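Local coordinates for uncharacterized protein (Arthrobacter sp., PDB 3KOP) that is of unknown function but adopts a cyclophilin-like fold and belongs to the DUF3830 family, at residues 68-73 with 126-131. Sequence-based numbering, arbitrary orientation.
Sequences RNEIYN and IVDLAV
I71 and N73 exchange paired backbone hydrogen bonds with V131 and L129, zipping strand 70-73 antiparallel to strand 126-131. V131 N reaches I71 O at 2.9 Å and nearly straight (174°), with the return bond from I71 N to V131 O; the N73-L129 pair closes less straight, its bond from L129 N to N73 O being the longest of the four at 3.2 Å. Y72 and A130 form the non-hydrogen-bonded pair between them, and CA-H...O contacts such as Y72 CA to L129 O (3.2 Å) supplement the ladder. Strand 70-76 thereby joins 57-63 to 125-132, antiparallel to both, in the sheet of this cyclophilin-like fold.

On one face, I71 and V131 lie side by side, CG1 of I71 4.1 Å from CB of V131. N73 runs alongside L129, its OD1 3.5 Å from L129 CB, while its ND2 bonds to the backbone oxygen of L179; I71, N73 and L129 also touch side chains of strands 57-63 and 178-183.

The other face is mixed. With CG between the backbone N and carbonyl carbon (chi1 65°), the Y72 ring crosses the D128 carboxylate at a slant, their planes 29° apart, and D128 OD1 touches Y72 CB at 3.3 Å. E70 extends across A130, bringing OE2 to 3.3 Å from its CB. One water sits over the centre of the Y72 ring and donates to both E70 OE2 (2.7 Å) and D128 OD2.

Neither D128 OD1 nor N73 OD1 has a hydrogen-bonding partner in the model. The buried carboxylates of E70 and D128 do not meet directly; the shared water spans these like charges.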
loop_
_atom_site.group_PDB
_atom_site.type_symbol
_atom_site.label_atom_id
_atom_site.label_comp_id
_atom_site.label_asym_id
_atom_site.label_seq_id
_atom_site.Cartn_x
_atom_site.Cartn_y
_atom_site.Cartn_z
ATOM N N ARG F 68 -10.932 8.788 -6.238
ATOM C CA ARG F 68 -11.831 9.437 -5.318
ATOM C C ARG F 68 -12.316 10.806 -5.740
ATOM O O ARG F 68 -13.214 10.863 -6.574
ATOM C CB ARG F 68 -11.352 9.391 -3.869
ATOM C CG ARG F 68 -12.569 9.491 -2.941
ATOM C CD ARG F 68 -12.108 9.371 -1.588
ATOM N NE ARG F 68 -13.182 9.244 -0.635
ATOM C CZ ARG F 68 -12.984 9.222 0.668
ATOM N NH1 ARG F 68 -11.751 9.309 1.126
ATOM N NH2 ARG F 68 -14.011 9.087 1.514
ATOM N N ASN F 69 -11.778 11.899 -5.180
ATOM C CA ASN F 69 -12.302 13.235 -5.470
ATOM C C ASN F 69 -11.664 13.831 -6.705
ATOM O O ASN F 69 -10.917 14.828 -6.661
ATOM C CB ASN F 69 -12.188 14.117 -4.247
ATOM C CG ASN F 69 -12.992 13.573 -3.089
ATOM O OD1 ASN F 69 -14.208 13.454 -3.208
ATOM N ND2 ASN F 69 -12.328 13.188 -2.007
ATOM N N GLU F 70 -11.988 13.190 -7.814
ATOM C CA GLU F 70 -11.369 13.456 -9.104
ATOM C C GLU F 70 -12.395 13.575 -10.253
ATOM O O GLU F 70 -13.323 12.751 -10.367
ATOM C CB GLU F 70 -10.462 12.295 -9.446
ATOM C CG GLU F 70 -9.714 12.503 -10.741
ATOM C CD GLU F 70 -9.167 11.232 -11.364
ATOM O OE1 GLU F 70 -9.707 10.129 -11.072
ATOM O OE2 GLU F 70 -8.214 11.379 -12.189
ATOM N N ILE F 71 -12.181 14.554 -11.136
ATOM C CA ILE F 71 -12.783 14.514 -12.475
ATOM C C ILE F 71 -11.637 14.616 -13.477
ATOM O O ILE F 71 -10.559 15.077 -13.142
ATOM C CB ILE F 71 -13.860 15.614 -12.741
ATOM C CG1 ILE F 71 -13.300 17.031 -12.539
ATOM C CG2 ILE F 71 -15.096 15.350 -11.901
ATOM C CD1 ILE F 71 -14.085 18.178 -13.283
ATOM N N TYR F 72 -11.869 14.158 -14.707
ATOM C CA TYR F 72 -10.805 14.184 -15.698
ATOM C C TYR F 72 -11.373 14.082 -17.116
ATOM O O TYR F 72 -12.559 13.783 -17.296
ATOM C CB TYR F 72 -9.816 13.059 -15.440
ATOM C CG TYR F 72 -10.400 11.690 -15.600
ATOM C CD1 TYR F 72 -11.114 11.086 -14.561
ATOM C CD2 TYR F 72 -10.285 10.996 -16.827
ATOM C CE1 TYR F 72 -11.658 9.829 -14.710
ATOM C CE2 TYR F 72 -10.837 9.720 -16.980
ATOM C CZ TYR F 72 -11.525 9.154 -15.919
ATOM O OH TYR F 72 -12.084 7.915 -16.024
ATOM N N ASN F 73 -10.536 14.383 -18.101
ATOM C CA ASN F 73 -10.848 14.086 -19.477
ATOM C C ASN F 73 -9.697 13.271 -20.038
ATOM O O ASN F 73 -8.657 13.098 -19.375
ATOM C CB ASN F 73 -11.180 15.368 -20.287
ATOM C CG ASN F 73 -9.977 16.286 -20.548
ATOM O OD1 ASN F 73 -8.830 15.895 -20.385
ATOM N ND2 ASN F 73 -10.257 17.534 -20.956
ATOM N N ILE F 126 -2.433 8.291 -24.947
ATOM C CA ILE F 126 -3.539 9.108 -24.468
ATOM C C ILE F 126 -3.085 9.936 -23.240
ATOM O O ILE F 126 -2.290 9.458 -22.415
ATOM C CB ILE F 126 -4.727 8.210 -24.066
ATOM C CG1 ILE F 126 -5.096 7.257 -25.212
ATOM C CG2 ILE F 126 -5.914 9.049 -23.568
ATOM C CD1 ILE F 126 -5.076 7.870 -26.552
ATOM N N VAL F 127 -3.577 11.168 -23.135
ATOM C CA VAL F 127 -3.306 11.998 -21.963
ATOM C C VAL F 127 -4.591 12.129 -21.137
ATOM O O VAL F 127 -5.685 12.363 -21.685
ATOM C CB VAL F 127 -2.701 13.357 -22.373
ATOM C CG1 VAL F 127 -2.540 14.311 -21.150
ATOM C CG2 VAL F 127 -1.317 13.123 -23.053
ATOM N N ASP F 128 -4.433 11.906 -19.834
ATOM C CA ASP F 128 -5.466 12.106 -18.805
ATOM C C ASP F 128 -5.122 13.408 -18.114
ATOM O O ASP F 128 -4.055 13.526 -17.527
ATOM C CB ASP F 128 -5.419 10.926 -17.838
ATOM C CG ASP F 128 -6.421 10.992 -16.724
ATOM O OD1 ASP F 128 -6.770 12.099 -16.215
ATOM O OD2 ASP F 128 -6.834 9.878 -16.289
ATOM N N LEU F 129 -6.014 14.390 -18.223
ATOM C CA LEU F 129 -5.906 15.654 -17.517
ATOM C C LEU F 129 -6.958 15.671 -16.425
ATOM O O LEU F 129 -8.156 15.558 -16.711
ATOM C CB LEU F 129 -6.077 16.851 -18.455
ATOM C CG LEU F 129 -5.026 16.928 -19.573
ATOM C CD1 LEU F 129 -5.408 18.014 -20.672
ATOM C CD2 LEU F 129 -3.645 17.165 -19.002
ATOM N N ALA F 130 -6.491 15.787 -15.182
ATOM C CA ALA F 130 -7.320 15.548 -14.005
ATOM C C ALA F 130 -7.299 16.702 -13.025
ATOM O O ALA F 130 -6.272 17.361 -12.829
ATOM C CB ALA F 130 -6.901 14.216 -13.285
ATOM N N VAL F 131 -8.449 16.901 -12.390
ATOM C CA VAL F 131 -8.650 17.889 -11.367
ATOM C C VAL F 131 -9.071 17.166 -10.088
ATOM O O VAL F 131 -10.020 16.386 -10.093
ATOM C CB VAL F 131 -9.763 18.879 -11.779
ATOM C CG1 VAL F 131 -10.191 19.775 -10.604
ATOM C CG2 VAL F 131 -9.279 19.732 -12.945
HETATM O O HOH W 1 -7.932 9.292 -13.835
#